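Local coordinates for protein glucoamylase (Thermoanaerobacterium thermosaccharolyticum, PDB 1LF6) that hydrolyses alpha-1,4-linked glucans as a family 15 glucoamylase, probably releasing beta-D-glucose step by step from the non-reducing ends of the chains, at residues Q38-A43 with G631-E636; K103-K108 with Y298-M303. All coordinates share one frame; numbering follows the deposited sequence.

Contact 1 of 2, residues Q38-A43 with G631-E636; sequences QGVGTA and GGIISE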
loop_
_atom_site.group_PDB
_atom_site.type_symbol
_atom_site.label_atom_id
_atom_site.label_comp_id
_atom_site.label_asym_id
_atom_site.label_seq_id
_atom_site.Cartn_x
_atom_site.Cartn_y
_atom_site.Cartn_z
ATOM N N GLN A 38 -4.415 6.619 8.028
ATOM C CA GLN A 38 -3.920 7.894 8.543
ATOM C C GLN A 38 -2.409 7.800 8.641
ATOM O O GLN A 38 -1.713 8.815 8.671
ATOM C CB GLN A 38 -4.490 8.165 9.937
ATOM C CG GLN A 38 -5.939 8.599 9.956
ATOM C CD GLN A 38 -6.472 8.696 11.366
ATOM O OE1 GLN A 38 -6.562 7.694 12.071
ATOM N NE2 GLN A 38 -6.821 9.904 11.791
ATOM N N GLY A 39 -1.910 6.570 8.693
ATOM C CA GLY A 39 -0.477 6.367 8.783
ATOM C C GLY A 39 -0.079 4.908 8.746
ATOM O O GLY A 39 -0.906 4.019 8.960
ATOM N N VAL A 40 1.193 4.670 8.453
ATOM C CA VAL A 40 1.743 3.328 8.406
ATOM C C VAL A 40 3.161 3.427 8.948
ATOM O O VAL A 40 3.807 4.463 8.804
ATOM C CB VAL A 40 1.774 2.757 6.965
ATOM C CG1 VAL A 40 0.365 2.725 6.392
ATOM C CG2 VAL A 40 2.700 3.594 6.081
ATOM N N GLY A 41 3.647 2.365 9.583
ATOM C CA GLY A 41 4.994 2.426 10.117
ATOM C C GLY A 41 5.623 1.104 10.497
ATOM O O GLY A 41 4.973 0.066 10.537
ATOM N N THR A 42 6.915 1.169 10.780
ATOM C CA THR A 42 7.695 0.011 11.174
ATOM C C THR A 42 9.077 0.555 11.505
ATOM O O THR A 42 9.443 1.643 11.052
ATOM C CB THR A 42 7.801 -1.014 10.018
ATOM O OG1 THR A 42 8.397 -2.224 10.499
ATOM C CG2 THR A 42 8.639 -0.454 8.880
ATOM N N ALA A 43 9.838 -0.177 12.309
ATOM C CA ALA A 43 11.176 0.276 12.655
ATOM C C ALA A 43 12.008 0.202 11.385
ATOM O O ALA A 43 11.810 -0.690 10.557
ATOM C CB ALA A 43 11.781 -0.618 13.738
ATOM N N GLY A 631 -2.418 12.529 6.813
ATOM C CA GLY A 631 -1.208 11.803 7.159
ATOM C C GLY A 631 -0.166 11.782 6.051
ATOM O O GLY A 631 0.873 11.125 6.177
ATOM N N GLY A 632 -0.439 12.504 4.968
ATOM C CA GLY A 632 0.486 12.546 3.849
ATOM C C GLY A 632 0.407 11.280 3.012
ATOM O O GLY A 632 1.303 10.989 2.224
ATOM N N ILE A 633 -0.674 10.525 3.177
ATOM C CA ILE A 633 -0.858 9.280 2.445
ATOM C C ILE A 633 -1.749 9.471 1.226
ATOM O O ILE A 633 -2.823 10.076 1.303
ATOM C CB ILE A 633 -1.421 8.186 3.387
ATOM C CG1 ILE A 633 -0.309 7.758 4.358
ATOM C CG2 ILE A 633 -1.979 7.002 2.587
ATOM C CD1 ILE A 633 -0.723 6.751 5.404
ATOM N N ILE A 634 -1.264 8.977 0.090
ATOM C CA ILE A 634 -1.980 9.079 -1.174
ATOM C C ILE A 634 -2.681 7.757 -1.462
ATOM O O ILE A 634 -2.067 6.686 -1.433
ATOM C CB ILE A 634 -1.016 9.396 -2.350
ATOM C CG1 ILE A 634 -0.222 10.676 -2.049
ATOM C CG2 ILE A 634 -1.807 9.557 -3.646
ATOM C CD1 ILE A 634 0.845 11.004 -3.095
ATOM N N SER A 635 -3.974 7.841 -1.741
ATOM C CA SER A 635 -4.753 6.651 -2.039
ATOM C C SER A 635 -4.677 6.328 -3.522
ATOM O O SER A 635 -4.201 7.125 -4.326
ATOM C CB SER A 635 -6.221 6.860 -1.644
ATOM O OG SER A 635 -6.843 7.811 -2.495
ATOM N N GLU A 636 -5.146 5.139 -3.870
ATOM C CA GLU A 636 -5.178 4.694 -5.248
ATOM C C GLU A 636 -6.201 5.528 -6.021
ATOM O O GLU A 636 -5.971 5.901 -7.175
ATOM C CB GLU A 636 -5.575 3.219 -5.283
ATOM C CG GLU A 636 -5.843 2.655 -6.665
ATOM C CD GLU A 636 -6.349 1.232 -6.597
ATOM O OE1 GLU A 636 -5.514 0.308 -6.524
ATOM O OE2 GLU A 636 -7.587 1.046 -6.596
#

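Contact 2 of 2, residues K103-K108 with Y298-M303; sequences KSLGYK and YYNSMM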
loop_
_atom_site.group_PDB
_atom_site.type_symbol
_atom_site.label_atom_id
_atom_site.label_comp_id
_atom_site.label_asym_id
_atom_site.label_seq_id
_atom_site.Cartn_x
_atom_site.Cartn_y
_atom_site.Cartn_z
ATOM N N LYS A 103 10.665 13.432 9.442
ATOM C CA LYS A 103 11.596 12.394 9.016
ATOM C C LYS A 103 11.496 11.134 9.864
ATOM O O LYS A 103 12.498 10.469 10.127
ATOM C CB LYS A 103 13.032 12.939 9.024
ATOM C CG LYS A 103 13.250 14.083 8.026
ATOM C CD LYS A 103 14.654 14.673 8.095
ATOM C CE LYS A 103 14.849 15.773 7.052
ATOM N NZ LYS A 103 16.206 16.407 7.130
ATOM N N SER A 104 10.277 10.816 10.295
ATOM C CA SER A 104 10.019 9.621 11.095
ATOM C C SER A 104 8.569 9.162 10.941
ATOM O O SER A 104 7.645 9.979 10.889
ATOM C CB SER A 104 10.336 9.874 12.582
ATOM O OG SER A 104 9.588 10.952 13.116
ATOM N N LEU A 105 8.376 7.850 10.855
ATOM C CA LEU A 105 7.033 7.297 10.711
ATOM C C LEU A 105 6.424 6.980 12.074
ATOM O O LEU A 105 5.907 5.886 12.308
ATOM C CB LEU A 105 7.057 6.046 9.824
ATOM C CG LEU A 105 7.338 6.286 8.335
ATOM C CD1 LEU A 105 7.243 4.976 7.569
ATOM C CD2 LEU A 105 6.338 7.284 7.779
ATOM N N GLY A 106 6.517 7.956 12.973
ATOM C CA GLY A 106 5.955 7.825 14.303
ATOM C C GLY A 106 4.751 8.743 14.286
ATOM O O GLY A 106 4.808 9.816 13.691
ATOM N N TYR A 107 3.665 8.350 14.936
ATOM C CA TYR A 107 2.466 9.175 14.901
ATOM C C TYR A 107 1.832 9.556 16.228
ATOM O O TYR A 107 1.908 8.830 17.224
ATOM C CB TYR A 107 1.390 8.485 14.057
ATOM C CG TYR A 107 1.809 8.172 12.641
ATOM C CD1 TYR A 107 1.443 9.002 11.583
ATOM C CD2 TYR A 107 2.550 7.028 12.356
ATOM C CE1 TYR A 107 1.802 8.695 10.274
ATOM C CE2 TYR A 107 2.916 6.712 11.053
ATOM C CZ TYR A 107 2.538 7.550 10.017
ATOM O OH TYR A 107 2.907 7.236 8.728
ATOM N N LYS A 108 1.178 10.712 16.195
ATOM C CA LYS A 108 0.452 11.249 17.327
ATOM C C LYS A 108 -0.983 11.412 16.847
ATOM O O LYS A 108 -1.233 11.991 15.787
ATOM C CB LYS A 108 1.006 12.615 17.740
ATOM C CG LYS A 108 0.218 13.274 18.867
ATOM C CD LYS A 108 0.766 14.660 19.190
ATOM C CE LYS A 108 -0.030 15.316 20.296
ATOM N NZ LYS A 108 0.453 16.699 20.570
ATOM N N TYR A 298 7.744 14.426 0.228
ATOM C CA TYR A 298 8.842 13.688 -0.389
ATOM C C TYR A 298 9.400 12.698 0.627
ATOM O O TYR A 298 9.517 11.507 0.351
ATOM C CB TYR A 298 9.945 14.655 -0.824
ATOM C CG TYR A 298 11.280 14.006 -1.123
ATOM C CD1 TYR A 298 11.471 13.250 -2.277
ATOM C CD2 TYR A 298 12.369 14.185 -0.267
ATOM C CE1 TYR A 298 12.720 12.693 -2.581
ATOM C CE2 TYR A 298 13.622 13.632 -0.559
ATOM C CZ TYR A 298 13.792 12.894 -1.717
ATOM O OH TYR A 298 15.039 12.397 -2.033
ATOM N N TYR A 299 9.754 13.195 1.805
ATOM C CA TYR A 299 10.288 12.325 2.842
ATOM C C TYR A 299 9.233 11.314 3.297
ATOM O O TYR A 299 9.532 10.131 3.487
ATOM C CB TYR A 299 10.787 13.171 4.022
ATOM C CG TYR A 299 12.092 13.888 3.736
ATOM C CD1 TYR A 299 13.273 13.171 3.550
ATOM C CD2 TYR A 299 12.144 15.278 3.636
ATOM C CE1 TYR A 299 14.487 13.826 3.268
ATOM C CE2 TYR A 299 13.349 15.943 3.353
ATOM C CZ TYR A 299 14.514 15.207 3.171
ATOM O OH TYR A 299 15.697 15.861 2.889
ATOM N N ASN A 300 7.996 11.770 3.460
ATOM C CA ASN A 300 6.926 10.869 3.884
ATOM C C ASN A 300 6.812 9.722 2.885
ATOM O O ASN A 300 6.769 8.551 3.272
ATOM C CB ASN A 300 5.584 11.617 3.978
ATOM C CG ASN A 300 4.494 10.787 4.655
ATOM O OD1 ASN A 300 3.410 10.594 4.103
ATOM N ND2 ASN A 300 4.779 10.300 5.854
ATOM N N SER A 301 6.774 10.059 1.596
ATOM C CA SER A 301 6.662 9.046 0.550
ATOM C C SER A 301 7.825 8.055 0.593
ATOM O O SER A 301 7.615 6.848 0.512
ATOM C CB SER A 301 6.613 9.708 -0.834
ATOM O OG SER A 301 5.487 10.565 -0.947
ATOM N N MET A 302 9.048 8.565 0.730
ATOM C CA MET A 302 10.210 7.686 0.755
ATOM C C MET A 302 10.248 6.738 1.955
ATOM O O MET A 302 10.715 5.606 1.835
ATOM C CB MET A 302 11.504 8.505 0.679
ATOM C CG MET A 302 11.726 9.194 -0.671
ATOM S SD MET A 302 11.487 8.098 -2.086
ATOM C CE MET A 302 12.660 6.777 -1.723
ATOM N N MET A 303 9.758 7.185 3.107
ATOM C CA MET A 303 9.747 6.328 4.289
ATOM C C MET A 303 8.696 5.238 4.098
ATOM O O MET A 303 8.927 4.065 4.418
ATOM C CB MET A 303 9.422 7.141 5.545
ATOM C CG MET A 303 10.423 8.255 5.825
ATOM S SD MET A 303 10.200 9.065 7.422
ATOM C CE MET A 303 11.552 8.455 8.253
#

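Contact 1 of 2, residues Q38-A43 with G631-E636
Ile633 lays its CD1 methyl over the backbone of Gly39, 3.4 Å from Gly39 CA and 3.5 Å from Gly39 N. The contact joins the two parts of the enzyme, the beta sandwich and the (alpha/alpha) barrel. Strand 39-42 is the outermost strand on one side of a seven-stranded antiparallel sheet. Residues 631-636 belong to a barrel loop between helices 618-627 and 653-668. Ile633 is the main apolar element here. Its CG1 is anti to the carbonyl carbon (chi1 -72°), and CD1 continues that branch in an extended form (chi2 176°), which carries the methyl onto the strand. There it also packs against the carbonyl carbon of Gln38, with 3.8 Å between Gln38 C and Ile633 CD1. Val40 adds a looser apolar touch, its CG1 lying 4.3 Å from Ile633 CD1. Helix 296-306 covers both of these side chains through Ile304. The first bond of the Gln38 side chain points away from the loop; its OE1 is bonded to Gly57 N and its NE2 to Ser95 OG. Its carbonyl, by contrast, faces Gly631. A CB on Gly631 would run into Gln38 O, so glycine allows the two backbones to come together. On the loop side, Asn629 OD1 holds Ile633 N. The polar part of the contact is a CA-H...O interaction, with Gly631 CA 3.4 Å from Gln38 O and an angle of 161° at the hydrogen.

Contact 2 of 2, residues K103-K108 with Y298-M303
Leu105 and Met303 run antiparallel alongside each other, the leucine heading for the helix and the methionine for the loop. Leu105 CG lies 3.6 Å from Met303 CB, and both leucine methyls reach the same carbon, CD1 at 3.7 Å and CD2 at 3.8 Å from Met303 CB. Leu105 is the centre of an inverse gamma turn that precedes strand 107-113, and its side chain crosses that of Asn300 at about a right angle. An alanine at Leu105 would probably open a gap beside Met303 CB and the Asn300 side chain and give the methionine more freedom to move. Met303 runs on to the backbone of the loop, where its SD is 3.4 Å from Ser104 N. Lys103 extends alongside Tyr299 with the same heading. The extended lysine chain puts CE over one ring face, 4.1 Å from the Tyr299 centroid and 18° off the ring normal, a CH-pi contact. Tyr298 CD2 covers the opposite face. The contact thus ties a sandwich loop to helix 296-306 of the barrel region. It depends on shape and close fit more than on directed bonds between the segments, while the lysine's charge is met outside them by Asn285 OD1.

In the fold
Both contacts are mostly buried and join the sandwich to the barrel part of the chain, with centres about 8 Å apart. Along the sequence contact 2 is nested within the loop closed by contact 1. They use different sandwich elements, an outermost strand in contact 1 and a turn leading into a strand of the other sheet in contact 2. Contact 1 is small and sets one methyl against glycine-rich backbone. Contact 2 is larger and packs side chains on a helix. Helix 296-306 is shared, since its Ile304 also touches Val40 and Ile633. A probable hydrogen bond between Tyr107 OH and Val40 O, 2.9 Å long, links the two directly.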